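Local coordinates for mannitol dehydrogenase (Pseudomonas fluorescens, PDB 1LJ8), which binds NAD and, as a long-chain dehydrogenase of the mannitol dehydrogenase family, probably interconverts mannitol and fructose by hydride transfer at C2, at residues T352-K355 with Q356-V359; I152-D155 with L156-S160; R39-Q42 with A43-D47; L309-K313 with G314-V318; Y473-L476 with R477-V481. All coordinates share one frame; numbering follows the deposited sequence.

Contact 1: T352-K355 with Q356-V359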
loop_
_atom_site.group_PDB
_atom_site.type_symbol
_atom_site.label_atom_id
_atom_site.label_comp_id
_atom_site.label_asym_id
_atom_site.label_seq_id
_atom_site.Cartn_x
_atom_site.Cartn_y
_atom_site.Cartn_z
ATOM N N THR A 352 -14.863 18.741 1.779
ATOM C CA THR A 352 -14.037 19.853 2.180
ATOM C C THR A 352 -13.344 19.557 3.491
ATOM O O THR A 352 -12.141 19.783 3.617
ATOM C CB THR A 352 -14.861 21.155 2.300
ATOM O OG1 THR A 352 -15.326 21.513 0.998
ATOM C CG2 THR A 352 -14.011 22.284 2.875
ATOM N N ASP A 353 -14.080 19.044 4.477
ATOM C CA ASP A 353 -13.466 18.728 5.759
ATOM C C ASP A 353 -12.482 17.574 5.582
ATOM O O ASP A 353 -11.429 17.559 6.198
ATOM C CB ASP A 353 -14.539 18.299 6.799
ATOM C CG ASP A 353 -15.492 19.456 7.205
ATOM O OD1 ASP A 353 -15.106 20.621 7.073
ATOM O OD2 ASP A 353 -16.623 19.170 7.644
ATOM N N TYR A 354 -12.840 16.588 4.772
ATOM C CA TYR A 354 -11.915 15.450 4.556
ATOM C C TYR A 354 -10.572 15.931 3.980
ATOM O O TYR A 354 -9.501 15.534 4.457
ATOM C CB TYR A 354 -12.562 14.438 3.615
ATOM C CG TYR A 354 -11.654 13.250 3.301
ATOM C CD1 TYR A 354 -11.449 12.234 4.235
ATOM C CD2 TYR A 354 -11.007 13.169 2.076
ATOM C CE1 TYR A 354 -10.601 11.140 3.944
ATOM C CE2 TYR A 354 -10.143 12.087 1.767
ATOM C CZ TYR A 354 -9.957 11.093 2.698
ATOM O OH TYR A 354 -9.128 10.038 2.361
ATOM N N LYS A 355 -10.611 16.800 2.965
ATOM C CA LYS A 355 -9.372 17.311 2.382
ATOM C C LYS A 355 -8.556 18.079 3.427
ATOM O O LYS A 355 -7.330 17.992 3.458
ATOM C CB LYS A 355 -9.657 18.184 1.139
ATOM C CG LYS A 355 -10.171 17.375 -0.050
ATOM C CD LYS A 355 -10.485 18.288 -1.251
ATOM C CE LYS A 355 -11.843 19.030 -1.080
ATOM N NZ LYS A 355 -12.052 19.894 -2.263
ATOM N N GLN A 356 -9.220 18.828 4.309
ATOM C CA GLN A 356 -8.464 19.485 5.363
ATOM C C GLN A 356 -7.805 18.449 6.307
ATOM O O GLN A 356 -6.666 18.646 6.725
ATOM C CB GLN A 356 -9.355 20.454 6.188
ATOM C CG GLN A 356 -8.551 21.218 7.288
ATOM C CD GLN A 356 -7.387 22.055 6.758
ATOM O OE1 GLN A 356 -7.553 22.808 5.806
ATOM N NE2 GLN A 356 -6.207 21.916 7.358
ATOM N N THR A 357 -8.487 17.348 6.614
ATOM C CA THR A 357 -7.843 16.371 7.490
ATOM C C THR A 357 -6.604 15.763 6.794
ATOM O O THR A 357 -5.660 15.381 7.478
ATOM C CB THR A 357 -8.802 15.264 7.955
ATOM O OG1 THR A 357 -9.245 14.483 6.835
ATOM C CG2 THR A 357 -10.019 15.870 8.688
ATOM N N LEU A 358 -6.577 15.705 5.451
ATOM C CA LEU A 358 -5.379 15.159 4.783
ATOM C C LEU A 358 -4.235 16.129 4.990
ATOM O O LEU A 358 -3.091 15.729 5.266
ATOM C CB LEU A 358 -5.637 14.919 3.276
ATOM C CG LEU A 358 -6.748 13.891 3.013
ATOM C CD1 LEU A 358 -6.889 13.727 1.502
ATOM C CD2 LEU A 358 -6.457 12.543 3.673
ATOM N N VAL A 359 -4.520 17.423 4.872
ATOM C CA VAL A 359 -3.475 18.397 5.096
ATOM C C VAL A 359 -2.974 18.250 6.538
ATOM O O VAL A 359 -1.770 18.240 6.776
ATOM C CB VAL A 359 -3.981 19.841 4.838
ATOM C CG1 VAL A 359 -2.925 20.866 5.276
ATOM C CG2 VAL A 359 -4.281 19.985 3.366
#
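Tyr354 and Leu358, one turn apart on helix 351-362, form the close-packed side of this helical contact. The isobutyl group lies over one face of the phenol ring: Leu358 CD1 is 3.7 Å from Tyr354 CE2, and Leu358 CD2 is 3.9 Å from Tyr354 OH. With CG anti to the backbone N (chi1 178°), the tyrosine ring is carried toward helix 289-313, where Met294 and Lys295 meet it; Leu358 packs there too, against Leu298 and Leu299. A branched aliphatic chain suits this place, since it can cover the ring and still meet those leucines. Thr357 adds a polar grip, its OG1 donating to Tyr354 O at 2.6 Å. The same carbonyl takes Leu358 N at 3.1 Å in its plane, so two donors hold it. Elsewhere round the helix the contact loosens: the solvent-exposed Thr352 and Asp353 start their side chains away from 356-359 and meet it mainly through backbone bonds, Gln356 N to Thr352 O and Thr357 N to Asp353 O. Buried Lys355 instead sends NZ to a salt bridge with Asp336. Because its hydroxyl bonds the helix's own backbone, Thr357 has that polar atom satisfied within the turn, while the apolar Tyr354-Leu358 pair faces helix 289-313 of the C-terminal domain.

Contact 2: I152-D155 with L156-S160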
loop_
_atom_site.group_PDB
_atom_site.type_symbol
_atom_site.label_atom_id
_atom_site.label_comp_id
_atom_site.label_asym_id
_atom_site.label_seq_id
_atom_site.Cartn_x
_atom_site.Cartn_y
_atom_site.Cartn_z
ATOM N N ILE A 152 4.521 -15.338 -13.628
ATOM C CA ILE A 152 3.186 -15.895 -13.869
ATOM C C ILE A 152 3.356 -17.127 -14.778
ATOM O O ILE A 152 2.732 -18.164 -14.542
ATOM C CB ILE A 152 2.224 -14.875 -14.559
ATOM C CG1 ILE A 152 1.948 -13.686 -13.591
ATOM C CG2 ILE A 152 0.894 -15.575 -14.964
ATOM C CD1 ILE A 152 1.260 -14.086 -12.303
ATOM N N GLN A 153 4.171 -17.011 -15.822
ATOM C CA GLN A 153 4.402 -18.194 -16.680
ATOM C C GLN A 153 5.016 -19.330 -15.853
ATOM O O GLN A 153 4.705 -20.522 -16.094
ATOM C CB GLN A 153 5.358 -17.870 -17.839
ATOM C CG GLN A 153 4.697 -17.109 -18.978
ATOM C CD GLN A 153 3.529 -17.880 -19.582
ATOM O OE1 GLN A 153 3.696 -19.019 -20.057
ATOM N NE2 GLN A 153 2.336 -17.286 -19.547
ATOM N N HIS A 154 5.906 -18.978 -14.923
ATOM C CA HIS A 154 6.509 -19.991 -14.060
ATOM C C HIS A 154 5.432 -20.755 -13.293
ATOM O O HIS A 154 5.407 -21.998 -13.280
ATOM C CB HIS A 154 7.499 -19.375 -13.033
ATOM C CG HIS A 154 7.931 -20.357 -11.988
ATOM N ND1 HIS A 154 7.147 -20.679 -10.896
ATOM C CD2 HIS A 154 9.009 -21.174 -11.928
ATOM C CE1 HIS A 154 7.727 -21.649 -10.207
ATOM N NE2 HIS A 154 8.858 -21.966 -10.814
ATOM N N ASP A 155 4.509 -20.026 -12.667
ATOM C CA ASP A 155 3.478 -20.695 -11.883
ATOM C C ASP A 155 2.511 -21.558 -12.718
ATOM O O ASP A 155 2.010 -22.583 -12.245
ATOM C CB ASP A 155 2.719 -19.654 -11.038
ATOM C CG ASP A 155 3.517 -19.200 -9.835
ATOM O OD1 ASP A 155 4.738 -19.455 -9.795
ATOM O OD2 ASP A 155 2.908 -18.584 -8.939
ATOM N N LEU A 156 2.261 -21.157 -13.972
ATOM C CA LEU A 156 1.396 -21.943 -14.823
ATOM C C LEU A 156 2.118 -23.252 -15.173
ATOM O O LEU A 156 1.483 -24.302 -15.194
ATOM C CB LEU A 156 1.035 -21.150 -16.083
ATOM C CG LEU A 156 0.136 -19.932 -15.744
ATOM C CD1 LEU A 156 -0.020 -19.061 -16.990
ATOM C CD2 LEU A 156 -1.209 -20.394 -15.256
ATOM N N ALA A 157 3.437 -23.181 -15.355
ATOM C CA ALA A 157 4.256 -24.359 -15.692
ATOM C C ALA A 157 4.573 -25.268 -14.511
ATOM O O ALA A 157 4.832 -26.461 -14.702
ATOM C CB ALA A 157 5.550 -23.925 -16.356
ATOM N N HIS A 158 4.543 -24.722 -13.292
ATOM C CA HIS A 158 4.837 -25.513 -12.090
ATOM C C HIS A 158 3.851 -25.167 -11.012
ATOM O O HIS A 158 4.226 -24.579 -9.995
ATOM C CB HIS A 158 6.255 -25.215 -11.603
ATOM C CG HIS A 158 7.260 -25.208 -12.703
ATOM N ND1 HIS A 158 7.826 -26.367 -13.194
ATOM C CD2 HIS A 158 7.753 -24.194 -13.464
ATOM C CE1 HIS A 158 8.624 -26.069 -14.205
ATOM N NE2 HIS A 158 8.600 -24.761 -14.391
ATOM N N PRO A 159 2.586 -25.557 -11.193
ATOM C CA PRO A 159 1.550 -25.251 -10.198
ATOM C C PRO A 159 1.787 -25.776 -8.806
ATOM O O PRO A 159 1.235 -25.235 -7.858
ATOM C CB PRO A 159 0.262 -25.793 -10.835
ATOM C CG PRO A 159 0.804 -26.971 -11.695
ATOM C CD PRO A 159 2.057 -26.396 -12.288
ATOM N N SER A 160 2.597 -26.826 -8.656
ATOM C CA SER A 160 2.874 -27.353 -7.322
ATOM C C SER A 160 4.122 -26.769 -6.698
ATOM O O SER A 160 4.500 -27.178 -5.597
ATOM C CB SER A 160 2.978 -28.895 -7.331
ATOM O OG SER A 160 1.721 -29.439 -7.703
#
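The rings of His154 and His158 meet at the C-terminal end of helix 150-157 in the Rossmann domain. His154 places CG anti to its own amide nitrogen (chi1 170°), which swings the imidazole toward the end of the helix; His158, with chi1 -46°, brings CD2 above the rim of one His154 face, 3.6 Å from His154 CD2. The planes are inclined at 38°, an oblique contact. In its own plane, His154 ND1 donates to Asp155 OD1 at 2.9 Å, a nearly straight bond that fixes the ring's rotation. The carboxylate is shared with Lys163 N and Thr164 OG1. A phenylalanine in place of His154 would probably leave Asp155 OD1 without its imidazole donor and the ring free to turn. On another side of the helix, Ile152 CG2 touches Leu156 CD1 at 4.1 Å, both branched chains lying against helix 195-210. His158 N still bonds His154 O at 2.9 Å, but Pro159 N has no hydrogen for Asp155 O, which suits a residue where the helix stops. The aspartate probably favours a protonated His154, whereas the nearby His158, if charged, would oppose it.

Contact 3: R39-Q42 with A43-D47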
loop_
_atom_site.group_PDB
_atom_site.type_symbol
_atom_site.label_atom_id
_atom_site.label_comp_id
_atom_site.label_asym_id
_atom_site.label_seq_id
_atom_site.Cartn_x
_atom_site.Cartn_y
_atom_site.Cartn_z
ATOM N N ARG A 39 0.882 -4.703 9.830
ATOM C CA ARG A 39 1.050 -4.719 11.270
ATOM C C ARG A 39 0.389 -3.549 11.986
ATOM O O ARG A 39 -0.103 -3.710 13.120
ATOM C CB ARG A 39 2.569 -4.735 11.609
ATOM C CG ARG A 39 3.246 -6.021 11.028
ATOM C CD ARG A 39 4.628 -6.190 11.674
ATOM N NE ARG A 39 5.507 -5.077 11.280
ATOM C CZ ARG A 39 6.524 -4.633 12.027
ATOM N NH1 ARG A 39 6.783 -5.216 13.204
ATOM N NH2 ARG A 39 7.273 -3.594 11.599
ATOM N N ALA A 40 0.397 -2.385 11.351
ATOM C CA ALA A 40 -0.194 -1.182 11.980
ATOM C C ALA A 40 -1.700 -1.104 11.811
ATOM O O ALA A 40 -2.359 -0.281 12.490
ATOM C CB ALA A 40 0.424 0.086 11.337
ATOM N N HIS A 41 -2.238 -1.942 10.938
ATOM C CA HIS A 41 -3.657 -1.855 10.589
ATOM C C HIS A 41 -4.403 -3.149 10.843
ATOM O O HIS A 41 -5.048 -3.268 11.868
ATOM C CB HIS A 41 -3.741 -1.388 9.113
ATOM C CG HIS A 41 -5.125 -1.071 8.635
ATOM N ND1 HIS A 41 -5.917 -2.004 8.008
ATOM C CD2 HIS A 41 -5.851 0.082 8.694
ATOM C CE1 HIS A 41 -7.082 -1.445 7.695
ATOM N NE2 HIS A 41 -7.068 -0.183 8.110
ATOM N N GLN A 42 -4.314 -4.143 9.962
ATOM C CA GLN A 42 -5.059 -5.378 10.248
ATOM C C GLN A 42 -4.620 -6.089 11.525
ATOM O O GLN A 42 -5.472 -6.568 12.301
ATOM C CB GLN A 42 -4.944 -6.396 9.089
ATOM C CG GLN A 42 -5.409 -5.851 7.713
ATOM C CD GLN A 42 -4.228 -5.337 6.908
ATOM O OE1 GLN A 42 -3.357 -6.123 6.506
ATOM N NE2 GLN A 42 -4.173 -4.018 6.684
ATOM N N ALA A 43 -3.307 -6.207 11.766
ATOM C CA ALA A 43 -2.888 -6.901 12.998
ATOM C C ALA A 43 -3.283 -6.053 14.234
ATOM O O ALA A 43 -3.600 -6.590 15.309
ATOM C CB ALA A 43 -1.359 -7.148 12.988
ATOM N N TYR A 44 -3.244 -4.734 14.062
ATOM C CA TYR A 44 -3.634 -3.809 15.133
ATOM C C TYR A 44 -5.122 -4.049 15.536
ATOM O O TYR A 44 -5.442 -4.236 16.712
ATOM C CB TYR A 44 -3.459 -2.382 14.614
ATOM C CG TYR A 44 -4.108 -1.306 15.465
ATOM C CD1 TYR A 44 -3.543 -0.912 16.679
ATOM C CD2 TYR A 44 -5.298 -0.718 15.056
ATOM C CE1 TYR A 44 -4.179 0.071 17.480
ATOM C CE2 TYR A 44 -5.936 0.263 15.845
ATOM C CZ TYR A 44 -5.355 0.636 17.053
ATOM O OH TYR A 44 -5.969 1.609 17.824
ATOM N N TYR A 45 -6.040 -4.031 14.565
ATOM C CA TYR A 45 -7.459 -4.238 14.911
ATOM C C TYR A 45 -7.719 -5.637 15.452
ATOM O O TYR A 45 -8.530 -5.825 16.338
ATOM C CB TYR A 45 -8.348 -4.015 13.693
ATOM C CG TYR A 45 -8.584 -2.558 13.330
ATOM C CD1 TYR A 45 -8.034 -2.009 12.169
ATOM C CD2 TYR A 45 -9.451 -1.763 14.101
ATOM C CE1 TYR A 45 -8.334 -0.710 11.766
ATOM C CE2 TYR A 45 -9.780 -0.480 13.700
ATOM C CZ TYR A 45 -9.214 0.046 12.529
ATOM O OH TYR A 45 -9.531 1.316 12.107
ATOM N N THR A 46 -7.034 -6.637 14.913
ATOM C CA THR A 46 -7.250 -7.986 15.387
ATOM C C THR A 46 -6.766 -8.136 16.841
ATOM O O THR A 46 -7.419 -8.778 17.655
ATOM C CB THR A 46 -6.553 -8.986 14.448
ATOM O OG1 THR A 46 -7.043 -8.763 13.110
ATOM C CG2 THR A 46 -6.871 -10.408 14.899
ATOM N N ASP A 47 -5.660 -7.487 17.172
ATOM C CA ASP A 47 -5.104 -7.525 18.525
ATOM C C ASP A 47 -6.096 -6.772 19.434
ATOM O O ASP A 47 -6.381 -7.231 20.562
ATOM C CB ASP A 47 -3.713 -6.829 18.530
ATOM C CG ASP A 47 -3.144 -6.628 19.933
ATOM O OD1 ASP A 47 -2.475 -7.564 20.428
ATOM O OD2 ASP A 47 -3.349 -5.535 20.538
#
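Arg39 meets Ala43 through its carbonyl, Arg39 O lying 3.7 Å from Ala43 CB, while its side chain runs the other way: the guanidinium makes a cation-pi contact with Trp254 and bonds Trp254 O. Ala40 follows, small enough to fit against Thr233 of the NAD site. Its carbonyl O lies 3.2 Å from Tyr44 CB. At His41 the backbone leaves helical angles, and this residue stands at the N-cap of helix 42-50, with Tyr45 N donating almost straight to His41 O at 3.0 Å. The imidazole, thrown out with CG opposite the backbone N (chi1 -172°), offers one face to the edge of Tyr45 in a T-shaped contact: Tyr45 CE1 is 3.9 Å from His41 NE2, and the planes stand at 85°. Phe37, an NAD-binding residue, also stacks on this imidazole, so the helix junction is tied to the cofactor site of the Rossmann domain. Gln42 comes last. Its chain bends so that Gln42 NE2 donates to His41 ND1 at 3.0 Å, while its OE1 bonds His38 ND1. Gln42 O is gripped twice by Thr46, from OG1 at 2.8 Å and from N at 3.0 Å, the two donors reaching opposite faces of its plane. An amide suits Gln42's place because it donates to one histidine and accepts from another. With His41 ND1 used as acceptor and NE2 bonded to Gln263 O, the imidazole is probably neutral, held in one tautomer and one orientation.

Contact 4: L309-K313 with G314-V318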
loop_
_atom_site.group_PDB
_atom_site.type_symbol
_atom_site.label_atom_id
_atom_site.label_comp_id
_atom_site.label_asym_id
_atom_site.label_seq_id
_atom_site.Cartn_x
_atom_site.Cartn_y
_atom_site.Cartn_z
ATOM N N LEU A 309 8.468 16.113 -6.512
ATOM C CA LEU A 309 8.887 17.503 -6.406
ATOM C C LEU A 309 9.634 17.726 -5.093
ATOM O O LEU A 309 10.641 18.443 -5.067
ATOM C CB LEU A 309 7.666 18.436 -6.411
ATOM C CG LEU A 309 6.976 18.480 -7.772
ATOM C CD1 LEU A 309 5.606 19.190 -7.584
ATOM C CD2 LEU A 309 7.846 19.251 -8.779
ATOM N N GLY A 310 9.153 17.115 -4.006
ATOM C CA GLY A 310 9.787 17.293 -2.700
ATOM C C GLY A 310 11.181 16.695 -2.663
ATOM O O GLY A 310 12.110 17.303 -2.127
ATOM N N PHE A 311 11.333 15.518 -3.254
ATOM C CA PHE A 311 12.651 14.870 -3.258
ATOM C C PHE A 311 13.631 15.723 -4.084
ATOM O O PHE A 311 14.793 15.908 -3.710
ATOM C CB PHE A 311 12.556 13.476 -3.876
ATOM C CG PHE A 311 13.435 12.462 -3.193
ATOM C CD1 PHE A 311 13.002 11.849 -2.018
ATOM C CD2 PHE A 311 14.685 12.141 -3.715
ATOM C CE1 PHE A 311 13.833 10.905 -1.350
ATOM C CE2 PHE A 311 15.535 11.190 -3.066
ATOM C CZ PHE A 311 15.099 10.580 -1.883
ATOM N N LEU A 312 13.162 16.223 -5.219
ATOM C CA LEU A 312 13.998 17.083 -6.075
ATOM C C LEU A 312 14.422 18.343 -5.338
ATOM O O LEU A 312 15.581 18.760 -5.444
ATOM C CB LEU A 312 13.209 17.492 -7.337
ATOM C CG LEU A 312 13.124 16.378 -8.376
ATOM C CD1 LEU A 312 12.058 16.807 -9.398
ATOM C CD2 LEU A 312 14.490 16.100 -9.092
ATOM N N LYS A 313 13.503 18.941 -4.596
ATOM C CA LYS A 313 13.793 20.158 -3.850
ATOM C C LYS A 313 14.800 19.871 -2.727
ATOM O O LYS A 313 15.487 20.789 -2.241
ATOM C CB LYS A 313 12.504 20.733 -3.291
ATOM C CG LYS A 313 12.663 22.033 -2.518
ATOM C CD LYS A 313 13.324 23.164 -3.373
ATOM C CE LYS A 313 13.563 24.413 -2.507
ATOM N NZ LYS A 313 14.177 25.530 -3.327
ATOM N N GLY A 314 14.922 18.599 -2.355
ATOM C CA GLY A 314 15.853 18.238 -1.289
ATOM C C GLY A 314 15.142 17.841 0.004
ATOM O O GLY A 314 15.813 17.472 0.992
ATOM N N TYR A 315 13.816 17.906 0.045
ATOM C CA TYR A 315 13.109 17.499 1.272
ATOM C C TYR A 315 13.202 15.987 1.365
ATOM O O TYR A 315 13.422 15.300 0.339
ATOM C CB TYR A 315 11.637 17.902 1.228
ATOM C CG TYR A 315 11.403 19.389 1.151
ATOM C CD1 TYR A 315 10.413 19.919 0.327
ATOM C CD2 TYR A 315 12.139 20.268 1.944
ATOM C CE1 TYR A 315 10.159 21.292 0.291
ATOM C CE2 TYR A 315 11.899 21.648 1.918
ATOM C CZ TYR A 315 10.916 22.149 1.087
ATOM O OH TYR A 315 10.745 23.519 1.016
ATOM N N ARG A 316 13.063 15.459 2.586
ATOM C CA ARG A 316 13.124 13.995 2.751
ATOM C C ARG A 316 11.946 13.429 3.548
ATOM O O ARG A 316 11.785 12.207 3.634
ATOM C CB ARG A 316 14.474 13.579 3.385
ATOM C CG ARG A 316 15.671 13.646 2.389
ATOM C CD ARG A 316 15.504 12.731 1.182
ATOM N NE ARG A 316 16.642 12.715 0.229
ATOM C CZ ARG A 316 16.785 13.526 -0.826
ATOM N NH1 ARG A 316 15.872 14.454 -1.094
ATOM N NH2 ARG A 316 17.821 13.365 -1.648
ATOM N N PHE A 317 11.127 14.294 4.148
ATOM C CA PHE A 317 9.942 13.835 4.898
ATOM C C PHE A 317 8.703 14.538 4.428
ATOM O O PHE A 317 8.775 15.686 3.957
ATOM C CB PHE A 317 10.093 14.104 6.398
ATOM C CG PHE A 317 11.237 13.370 6.979
ATOM C CD1 PHE A 317 12.512 13.957 7.015
ATOM C CD2 PHE A 317 11.074 12.060 7.419
ATOM C CE1 PHE A 317 13.609 13.249 7.489
ATOM C CE2 PHE A 317 12.162 11.339 7.892
ATOM C CZ PHE A 317 13.434 11.931 7.930
ATOM N N VAL A 318 7.570 13.864 4.565
ATOM C CA VAL A 318 6.304 14.444 4.148
ATOM C C VAL A 318 5.991 15.748 4.900
ATOM O O VAL A 318 5.536 16.716 4.281
ATOM C CB VAL A 318 5.136 13.430 4.357
ATOM C CG1 VAL A 318 3.799 14.074 4.014
ATOM C CG2 VAL A 318 5.385 12.203 3.432
#
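A Schellman motif closes helix 289-313, with Tyr315 N reaching back to Gly310 O at 2.8 Å and Gly314 N to Phe311 O at 3.0 Å. Gly314 is its C-prime residue: at a phi of 108° a beta-carbon would be jammed against Lys313 O, so glycine fits naturally. Beyond the turn Arg316 folds back over the helix end. Its chain is bent at chi2 (-60°), which lays the guanidinium flat on the Phe311 ring, centres 3.6 Å apart and planes only 8° from parallel; Arg316 NE hovers 3.4 Å from Phe311 CZ. This is a stacked cation-pi contact, in which the flat cation matches a flat pi surface while its N-H bonds remain usable at the rim. Arg316 NH1 spends them on two carbonyls, Phe311 O at 3.2 Å, met in the carbonyl plane on a lone pair, and Tyr315 O at 3.0 Å, approached from above its plane. The helix-ending turn is thus reinforced by a side chain, because Phe311 O serves both Gly314 N and the arginine. In the C-terminal domain this place joins helix 289-313 to its neighbours: Arg316 NH2 forms a salt bridge with Asp418, and Phe311 and Tyr424 pack edge-to-face. On another side of the turn, Lys313 and Tyr315 run side by side, pointing the same way. Lys313 CG sits over the tyrosine face, 4.1 Å from the Tyr315 ring centroid, in a CH-pi contact; the long aliphatic stem of lysine suits this, and it leaves NZ to bond Thr482 OG1 while Tyr315 OH bonds Asp324.

Contact 5: Y473-L476 with R477-V481; sequences YGSL and RDNGV
Arg477 reaches back along helix 463-488 to Tyr473 and Gly474. Its CB lies 3.5 Å from Tyr473 O, the carbonyl that also accepts Arg477 N. The stem leaves extended and then bends at chi3 (60°), turning the guanidinium so that Gly474 CA sits over one face, toward the rim. Arg477 NE donates to Asp478 OD1 at 2.9 Å, and Arg477 NH2 to Asp478 OD2 at 3.0 Å: a side-on, two-nitrogen salt bridge to the next residue, with both oxygens near the guanidinium plane. The remaining nitrogen, Arg477 NH1, comes to the edge of the tyrosine ring, 3.9 Å from Tyr473 CE2, and forms a salt bridge with Asp441, which Tyr473 OH also bonds. This is the outer face of a long helix in the C-terminal region; its inner face is apolar, Leu476 CD2 touching Val481 CA at 3.7 Å and packing on helices 289-313 and 401-413. Ser475 and Asn479, one turn apart, pair through both backbone and side chain: Asn479 N donates to Ser475 O at 2.7 Å, and Asn479 ND2 to Ser475 OG at 3.2 Å. With an alanine in place of Ser475, the Asn479 amide and Thr484 OG1 would probably each lose a partner, leaving the amide freer to rotate. Gly480, at a phi of 87°, suits its place because a beta-carbon there would press on the preceding carbonyl oxygen.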
loop_
_atom_site.group_PDB
_atom_site.type_symbol
_atom_site.label_atom_id
_atom_site.label_comp_id
_atom_site.label_asym_id
_atom_site.label_seq_id
_atom_site.Cartn_x
_atom_site.Cartn_y
_atom_site.Cartn_z
ATOM N N TYR A 473 8.606 19.709 -17.414
ATOM C CA TYR A 473 9.940 19.101 -17.288
ATOM C C TYR A 473 11.067 20.134 -17.536
ATOM O O TYR A 473 12.039 20.231 -16.762
ATOM C CB TYR A 473 10.048 17.948 -18.256
ATOM C CG TYR A 473 11.364 17.221 -18.150
ATOM C CD1 TYR A 473 11.549 16.221 -17.209
ATOM C CD2 TYR A 473 12.448 17.598 -18.944
ATOM C CE1 TYR A 473 12.807 15.603 -17.052
ATOM C CE2 TYR A 473 13.715 17.010 -18.804
ATOM C CZ TYR A 473 13.882 16.011 -17.847
ATOM O OH TYR A 473 15.123 15.425 -17.652
ATOM N N GLY A 474 10.945 20.900 -18.628
ATOM C CA GLY A 474 11.964 21.902 -18.900
ATOM C C GLY A 474 12.063 22.925 -17.778
ATOM O O GLY A 474 13.173 23.328 -17.403
ATOM N N SER A 475 10.926 23.338 -17.233
ATOM C CA SER A 475 10.963 24.338 -16.181
ATOM C C SER A 475 11.626 23.738 -14.922
ATOM O O SER A 475 12.480 24.364 -14.281
ATOM C CB SER A 475 9.558 24.817 -15.851
ATOM O OG SER A 475 9.618 25.835 -14.867
ATOM N N LEU A 476 11.236 22.523 -14.570
ATOM C CA LEU A 476 11.872 21.929 -13.401
ATOM C C LEU A 476 13.407 21.857 -13.555
ATOM O O LEU A 476 14.174 22.155 -12.623
ATOM C CB LEU A 476 11.289 20.512 -13.177
ATOM C CG LEU A 476 9.885 20.496 -12.559
ATOM C CD1 LEU A 476 9.432 19.006 -12.414
ATOM C CD2 LEU A 476 9.903 21.167 -11.178
ATOM N N ARG A 477 13.862 21.440 -14.720
ATOM C CA ARG A 477 15.300 21.290 -14.974
ATOM C C ARG A 477 16.035 22.628 -14.945
ATOM O O ARG A 477 17.069 22.775 -14.279
ATOM C CB ARG A 477 15.504 20.646 -16.354
ATOM C CG ARG A 477 16.939 20.396 -16.739
ATOM C CD ARG A 477 17.053 20.077 -18.222
ATOM N NE ARG A 477 16.542 21.225 -18.987
ATOM C CZ ARG A 477 15.841 21.122 -20.111
ATOM N NH1 ARG A 477 15.569 19.925 -20.620
ATOM N NH2 ARG A 477 15.359 22.223 -20.693
ATOM N N ASP A 478 15.494 23.601 -15.670
ATOM C CA ASP A 478 16.132 24.905 -15.777
ATOM C C ASP A 478 15.908 25.893 -14.650
ATOM O O ASP A 478 16.863 26.564 -14.226
ATOM C CB ASP A 478 15.719 25.566 -17.101
ATOM C CG ASP A 478 16.118 24.731 -18.319
ATOM O OD1 ASP A 478 17.063 23.943 -18.223
ATOM O OD2 ASP A 478 15.502 24.873 -19.384
ATOM N N ASN A 479 14.671 25.984 -14.163
ATOM C CA ASN A 479 14.321 26.955 -13.112
ATOM C C ASN A 479 14.171 26.408 -11.713
ATOM O O ASN A 479 14.049 27.180 -10.762
ATOM C CB ASN A 479 13.018 27.635 -13.476
ATOM C CG ASN A 479 13.030 28.153 -14.908
ATOM O OD1 ASN A 479 14.019 28.744 -15.331
ATOM N ND2 ASN A 479 11.952 27.908 -15.661
ATOM N N GLY A 480 14.142 25.089 -11.583
ATOM C CA GLY A 480 13.956 24.510 -10.265
ATOM C C GLY A 480 12.497 24.340 -9.831
ATOM O O GLY A 480 11.560 24.953 -10.353
ATOM N N VAL A 481 12.302 23.487 -8.833
ATOM C CA VAL A 481 10.973 23.206 -8.291
ATOM C C VAL A 481 10.256 24.470 -7.773
ATOM O O VAL A 481 9.098 24.719 -8.121
ATOM C CB VAL A 481 11.100 22.196 -7.098
ATOM C CG1 VAL A 481 9.759 22.038 -6.355
ATOM C CG2 VAL A 481 11.630 20.854 -7.609
#

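Contact 3 is the most buried, a junction of two short helices beside the NAD site of the Rossmann domain, where polar side chains find partners inside the protein. Contact 2, in the same domain about 32 Å away between centres, is a more exposed helix end built on histidines and an aspartate. Helix 289-313 links contacts 1, 4 and 5: it covers the apolar side of contact 1, ends in contact 4, and receives contact 5, where Leu309 CD2 meets Leu476 CD2 at 3.7 Å. Contacts 1 and 5 both set apolar chains against neighbouring helices; contact 5 adds charged pairs on its exposed side, and contact 4 lays its arginine, also salt-bridged, on an aromatic ring.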